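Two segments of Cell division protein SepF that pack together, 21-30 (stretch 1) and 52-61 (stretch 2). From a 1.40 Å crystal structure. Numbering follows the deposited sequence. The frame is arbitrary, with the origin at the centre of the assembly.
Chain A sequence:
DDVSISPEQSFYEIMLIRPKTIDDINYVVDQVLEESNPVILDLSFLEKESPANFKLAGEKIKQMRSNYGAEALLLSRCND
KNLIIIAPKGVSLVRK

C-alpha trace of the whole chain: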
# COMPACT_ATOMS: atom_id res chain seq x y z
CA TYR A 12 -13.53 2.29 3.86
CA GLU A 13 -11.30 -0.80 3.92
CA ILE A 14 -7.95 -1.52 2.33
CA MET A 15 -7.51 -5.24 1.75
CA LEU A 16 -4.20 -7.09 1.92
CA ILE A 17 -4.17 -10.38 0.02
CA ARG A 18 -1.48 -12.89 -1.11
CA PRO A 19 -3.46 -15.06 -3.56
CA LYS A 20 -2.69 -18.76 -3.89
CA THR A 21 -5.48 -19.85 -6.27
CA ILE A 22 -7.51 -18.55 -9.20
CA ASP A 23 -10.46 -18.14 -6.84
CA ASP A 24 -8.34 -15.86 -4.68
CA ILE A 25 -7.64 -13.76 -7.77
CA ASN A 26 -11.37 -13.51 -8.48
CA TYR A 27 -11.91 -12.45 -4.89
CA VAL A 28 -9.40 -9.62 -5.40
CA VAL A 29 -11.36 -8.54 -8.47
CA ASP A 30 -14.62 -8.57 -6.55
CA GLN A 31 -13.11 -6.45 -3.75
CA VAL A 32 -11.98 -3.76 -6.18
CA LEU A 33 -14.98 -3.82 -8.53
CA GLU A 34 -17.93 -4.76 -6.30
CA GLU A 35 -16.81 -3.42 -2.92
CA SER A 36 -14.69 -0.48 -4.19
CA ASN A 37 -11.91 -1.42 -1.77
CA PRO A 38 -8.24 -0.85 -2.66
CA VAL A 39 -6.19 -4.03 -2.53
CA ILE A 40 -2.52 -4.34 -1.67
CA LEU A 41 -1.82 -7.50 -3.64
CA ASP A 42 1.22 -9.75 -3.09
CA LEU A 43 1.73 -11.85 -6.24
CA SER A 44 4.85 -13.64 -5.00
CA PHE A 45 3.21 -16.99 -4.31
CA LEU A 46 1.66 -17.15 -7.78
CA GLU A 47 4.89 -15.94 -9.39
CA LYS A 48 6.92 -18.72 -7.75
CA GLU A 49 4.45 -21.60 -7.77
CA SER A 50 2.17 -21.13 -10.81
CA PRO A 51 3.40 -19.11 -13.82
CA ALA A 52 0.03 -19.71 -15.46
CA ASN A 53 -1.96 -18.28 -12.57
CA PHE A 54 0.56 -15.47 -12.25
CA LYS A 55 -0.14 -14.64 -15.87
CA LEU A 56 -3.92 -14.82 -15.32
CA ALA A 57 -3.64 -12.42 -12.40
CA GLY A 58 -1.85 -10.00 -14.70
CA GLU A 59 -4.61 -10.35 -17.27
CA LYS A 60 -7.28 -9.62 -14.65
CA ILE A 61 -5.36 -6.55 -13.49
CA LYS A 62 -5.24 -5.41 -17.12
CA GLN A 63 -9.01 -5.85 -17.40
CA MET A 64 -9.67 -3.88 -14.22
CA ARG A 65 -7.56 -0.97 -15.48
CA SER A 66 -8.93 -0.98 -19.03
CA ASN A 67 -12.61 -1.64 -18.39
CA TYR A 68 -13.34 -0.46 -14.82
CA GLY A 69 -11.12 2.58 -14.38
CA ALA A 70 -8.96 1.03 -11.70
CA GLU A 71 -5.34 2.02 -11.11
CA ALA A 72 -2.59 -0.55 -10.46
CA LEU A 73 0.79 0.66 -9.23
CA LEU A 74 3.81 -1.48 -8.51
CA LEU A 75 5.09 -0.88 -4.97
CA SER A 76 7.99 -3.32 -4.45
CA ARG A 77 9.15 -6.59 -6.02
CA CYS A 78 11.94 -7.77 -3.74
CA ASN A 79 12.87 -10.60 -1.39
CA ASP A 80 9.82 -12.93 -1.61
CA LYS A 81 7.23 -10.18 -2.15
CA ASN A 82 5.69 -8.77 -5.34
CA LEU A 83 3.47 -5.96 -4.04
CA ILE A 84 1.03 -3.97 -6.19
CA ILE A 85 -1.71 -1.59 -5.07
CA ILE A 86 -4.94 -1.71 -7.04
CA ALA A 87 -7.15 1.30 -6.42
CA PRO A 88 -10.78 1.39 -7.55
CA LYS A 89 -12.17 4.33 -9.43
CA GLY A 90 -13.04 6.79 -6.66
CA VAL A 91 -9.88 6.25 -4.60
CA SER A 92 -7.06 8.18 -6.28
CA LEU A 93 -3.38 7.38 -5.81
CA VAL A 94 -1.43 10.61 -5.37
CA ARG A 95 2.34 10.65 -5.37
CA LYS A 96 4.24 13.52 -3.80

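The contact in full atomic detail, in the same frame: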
# COMPACT_ATOMS: atom_id res chain seq x y z
N THR A 21 -4.64 -19.13 -5.33
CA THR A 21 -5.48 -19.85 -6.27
C THR A 21 -6.13 -18.86 -7.22
O THR A 21 -6.15 -17.65 -6.96
CB THR A 21 -6.59 -20.63 -5.55
OG1 THR A 21 -7.48 -19.70 -4.92
CG2 THR A 21 -6.00 -21.55 -4.50
N ILE A 22 -6.73 -19.39 -8.29
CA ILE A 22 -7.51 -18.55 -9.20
C ILE A 22 -8.70 -17.94 -8.47
O ILE A 22 -9.07 -16.77 -8.71
CB ILE A 22 -7.97 -19.35 -10.44
CG1 ILE A 22 -6.76 -19.87 -11.22
CG2 ILE A 22 -8.86 -18.48 -11.32
CD1 ILE A 22 -7.11 -20.63 -12.50
N ASP A 23 -9.34 -18.70 -7.58
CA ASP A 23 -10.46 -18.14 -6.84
C ASP A 23 -10.02 -16.95 -6.01
O ASP A 23 -10.76 -15.98 -5.85
CB ASP A 23 -11.11 -19.21 -5.97
CG ASP A 23 -11.78 -20.29 -6.77
OD1 ASP A 23 -12.13 -20.04 -7.95
OD2 ASP A 23 -11.95 -21.39 -6.22
N ASP A 24 -8.80 -17.00 -5.45
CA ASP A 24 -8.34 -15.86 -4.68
C ASP A 24 -8.19 -14.64 -5.59
O ASP A 24 -8.46 -13.50 -5.18
CB ASP A 24 -6.98 -16.15 -4.04
CG ASP A 24 -7.06 -17.17 -2.95
OD1 ASP A 24 -8.17 -17.44 -2.45
OD2 ASP A 24 -5.97 -17.68 -2.57
N ILE A 25 -7.72 -14.86 -6.82
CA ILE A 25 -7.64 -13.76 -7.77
C ILE A 25 -9.02 -13.16 -7.99
O ILE A 25 -9.19 -11.93 -8.03
CB ILE A 25 -7.02 -14.24 -9.09
CG1 ILE A 25 -5.55 -14.67 -8.90
CG2 ILE A 25 -7.10 -13.15 -10.16
CD1 ILE A 25 -4.98 -15.49 -10.09
N ASN A 26 -10.03 -14.01 -8.20
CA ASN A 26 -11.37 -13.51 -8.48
C ASN A 26 -11.94 -12.82 -7.27
O ASN A 26 -12.72 -11.89 -7.42
CB ASN A 26 -12.21 -14.65 -9.02
CG ASN A 26 -11.85 -14.97 -10.46
OD1 ASN A 26 -11.45 -14.08 -11.22
ND2 ASN A 26 -11.95 -16.23 -10.84
N TYR A 27 -11.52 -13.20 -6.07
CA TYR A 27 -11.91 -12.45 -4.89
C TYR A 27 -11.31 -11.06 -4.90
O TYR A 27 -11.98 -10.10 -4.51
CB TYR A 27 -11.49 -13.22 -3.64
CG TYR A 27 -11.82 -12.52 -2.35
CD1 TYR A 27 -13.12 -12.46 -1.87
CD2 TYR A 27 -10.84 -11.87 -1.62
CE1 TYR A 27 -13.41 -11.80 -0.68
CE2 TYR A 27 -11.12 -11.23 -0.44
CZ TYR A 27 -12.40 -11.18 0.01
OH TYR A 27 -12.64 -10.52 1.20
N VAL A 28 -10.03 -10.93 -5.26
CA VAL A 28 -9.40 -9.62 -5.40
C VAL A 28 -10.22 -8.75 -6.33
O VAL A 28 -10.50 -7.59 -6.04
CB VAL A 28 -7.95 -9.77 -5.91
CG1 VAL A 28 -7.38 -8.45 -6.37
CG2 VAL A 28 -7.08 -10.38 -4.86
N VAL A 29 -10.59 -9.30 -7.49
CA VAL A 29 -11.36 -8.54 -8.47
C VAL A 29 -12.66 -8.06 -7.84
O VAL A 29 -13.06 -6.89 -7.99
CB VAL A 29 -11.64 -9.40 -9.71
CG1 VAL A 29 -12.58 -8.70 -10.69
CG2 VAL A 29 -10.34 -9.75 -10.39
N ASP A 30 -13.34 -8.95 -7.14
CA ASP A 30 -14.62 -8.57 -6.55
C ASP A 30 -14.45 -7.47 -5.50
O ASP A 30 -15.29 -6.57 -5.40
CB ASP A 30 -15.30 -9.80 -5.94
CG ASP A 30 -15.80 -10.78 -6.98
OD1 ASP A 30 -15.75 -10.45 -8.16
OD2 ASP A 30 -16.20 -11.88 -6.57
N ALA A 52 1.27 -19.91 -14.73
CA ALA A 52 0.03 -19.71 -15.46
C ALA A 52 -0.94 -18.84 -14.68
O ALA A 52 -1.59 -17.95 -15.24
CB ALA A 52 -0.61 -21.07 -15.78
N ASN A 53 -1.08 -19.11 -13.38
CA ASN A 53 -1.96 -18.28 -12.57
C ASN A 53 -1.38 -16.90 -12.34
O ASN A 53 -2.13 -15.91 -12.24
CB ASN A 53 -2.28 -19.00 -11.26
CG ASN A 53 -3.17 -20.21 -11.46
OD1 ASN A 53 -3.68 -20.43 -12.56
ND2 ASN A 53 -3.36 -20.99 -10.41
N PHE A 54 -0.06 -16.78 -12.25
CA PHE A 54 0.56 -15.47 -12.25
C PHE A 54 0.16 -14.70 -13.49
O PHE A 54 -0.21 -13.52 -13.43
CB PHE A 54 2.07 -15.62 -12.11
CG PHE A 54 2.83 -14.32 -12.10
CD1 PHE A 54 2.78 -13.48 -11.01
CD2 PHE A 54 3.62 -13.97 -13.19
CE1 PHE A 54 3.47 -12.29 -11.00
CE2 PHE A 54 4.31 -12.77 -13.20
CZ PHE A 54 4.25 -11.94 -12.10
N LYS A 55 0.23 -15.35 -14.66
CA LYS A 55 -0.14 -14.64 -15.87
C LYS A 55 -1.62 -14.24 -15.87
O LYS A 55 -1.96 -13.12 -16.27
CB LYS A 55 0.21 -15.44 -17.12
CG LYS A 55 -0.06 -14.66 -18.39
CD LYS A 55 0.99 -14.90 -19.46
CE LYS A 55 0.99 -13.77 -20.47
NZ LYS A 55 1.79 -12.59 -20.01
N LEU A 56 -2.49 -15.14 -15.41
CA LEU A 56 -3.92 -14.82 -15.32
C LEU A 56 -4.16 -13.62 -14.42
O LEU A 56 -4.98 -12.75 -14.73
CB LEU A 56 -4.68 -16.03 -14.77
CG LEU A 56 -6.19 -15.85 -14.61
CD1 LEU A 56 -6.80 -15.51 -15.96
CD2 LEU A 56 -6.85 -17.09 -14.03
N ALA A 57 -3.49 -13.58 -13.27
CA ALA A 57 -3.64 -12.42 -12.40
C ALA A 57 -3.28 -11.14 -13.14
O ALA A 57 -3.98 -10.13 -13.04
CB ALA A 57 -2.78 -12.57 -11.15
N GLY A 58 -2.21 -11.17 -13.93
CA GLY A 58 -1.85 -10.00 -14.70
C GLY A 58 -2.91 -9.63 -15.71
O GLY A 58 -3.18 -8.45 -15.94
N GLU A 59 -3.55 -10.63 -16.31
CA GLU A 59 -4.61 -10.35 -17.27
C GLU A 59 -5.82 -9.74 -16.59
O GLU A 59 -6.48 -8.85 -17.14
CB GLU A 59 -4.99 -11.62 -18.03
CG GLU A 59 -3.91 -12.10 -18.99
CD GLU A 59 -4.14 -13.51 -19.48
OE1 GLU A 59 -5.16 -14.12 -19.10
OE2 GLU A 59 -3.29 -14.02 -20.24
N LYS A 60 -6.15 -10.20 -15.37
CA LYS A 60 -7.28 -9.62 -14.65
C LYS A 60 -6.98 -8.20 -14.21
O LYS A 60 -7.87 -7.34 -14.21
CB LYS A 60 -7.65 -10.49 -13.45
CG LYS A 60 -8.05 -11.92 -13.81
CD LYS A 60 -9.49 -12.06 -14.27
CE LYS A 60 -9.84 -13.54 -14.44
NZ LYS A 60 -11.24 -13.87 -14.04
N ILE A 61 -5.73 -7.92 -13.82
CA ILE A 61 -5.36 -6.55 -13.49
C ILE A 61 -5.52 -5.66 -14.72
O ILE A 61 -6.05 -4.54 -14.63
CB ILE A 61 -3.95 -6.51 -12.87
CG1 ILE A 61 -3.97 -7.18 -11.49
CG2 ILE A 61 -3.44 -5.09 -12.76
CD1 ILE A 61 -2.60 -7.54 -10.95

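Two helices of the SepF chain, 22-30 and 52-61, lie side by side and nearly parallel, their N-to-C directions 15° apart and their axes 10.2 Å apart at closest approach. Because they run the same way, contacts advance in step: Ile22 lies nearest Asn53, Ile25 nearest Ala57 and Val29 nearest Lys60 by CA position. The packing is mainly apolar. Ile25, buried and pointing toward the second helix, has the largest covered area in the contact; its CD1 lies 3.8 Å from Ala57 CB and also reaches the backbone, 3.6 Å from Ile25 CD1 to Asn53 O. Ile25 CD1 is a methyl group, so this approach is van der Waals packing; Asn53 O accepts the helical bond from Ala57 N at 2.9 Å. The CA-to-CB bond of Ile22 points sideways to the second helix, but the end of the side chain comes nearer, and its CG2 meets Leu56 CD2 at 3.6 Å. The aliphatic part of Lys60 extends the apolar surface: Lys60 CG lies 4.0 Å from Ile25 CG2, and Lys60 CB 4.1 Å from Val29 CG2. Polar contact is sparse. Lys60 continues past these carbons to donate the one hydrogen bond between the helices, from NZ to Asn26 OD1 at 2.8 Å; the amide oxygen is neutral, so no salt bridge is involved. Asn53 also points toward the first helix, yet its OD1 meets only carbon there, 3.4 Å from Ile22 CG1. Within the first segment, Thr21 caps the helix: its OG1 accepts from Asp24 N at 3.1 Å, occupying an amide that has no preceding helical turn to supply a carbonyl. A weak reciprocal bond runs from Thr21 N to Asp24 OD2 at 3.4 Å. The Thr21 side chain points away from the second helix, so the cap stands apart from the packing.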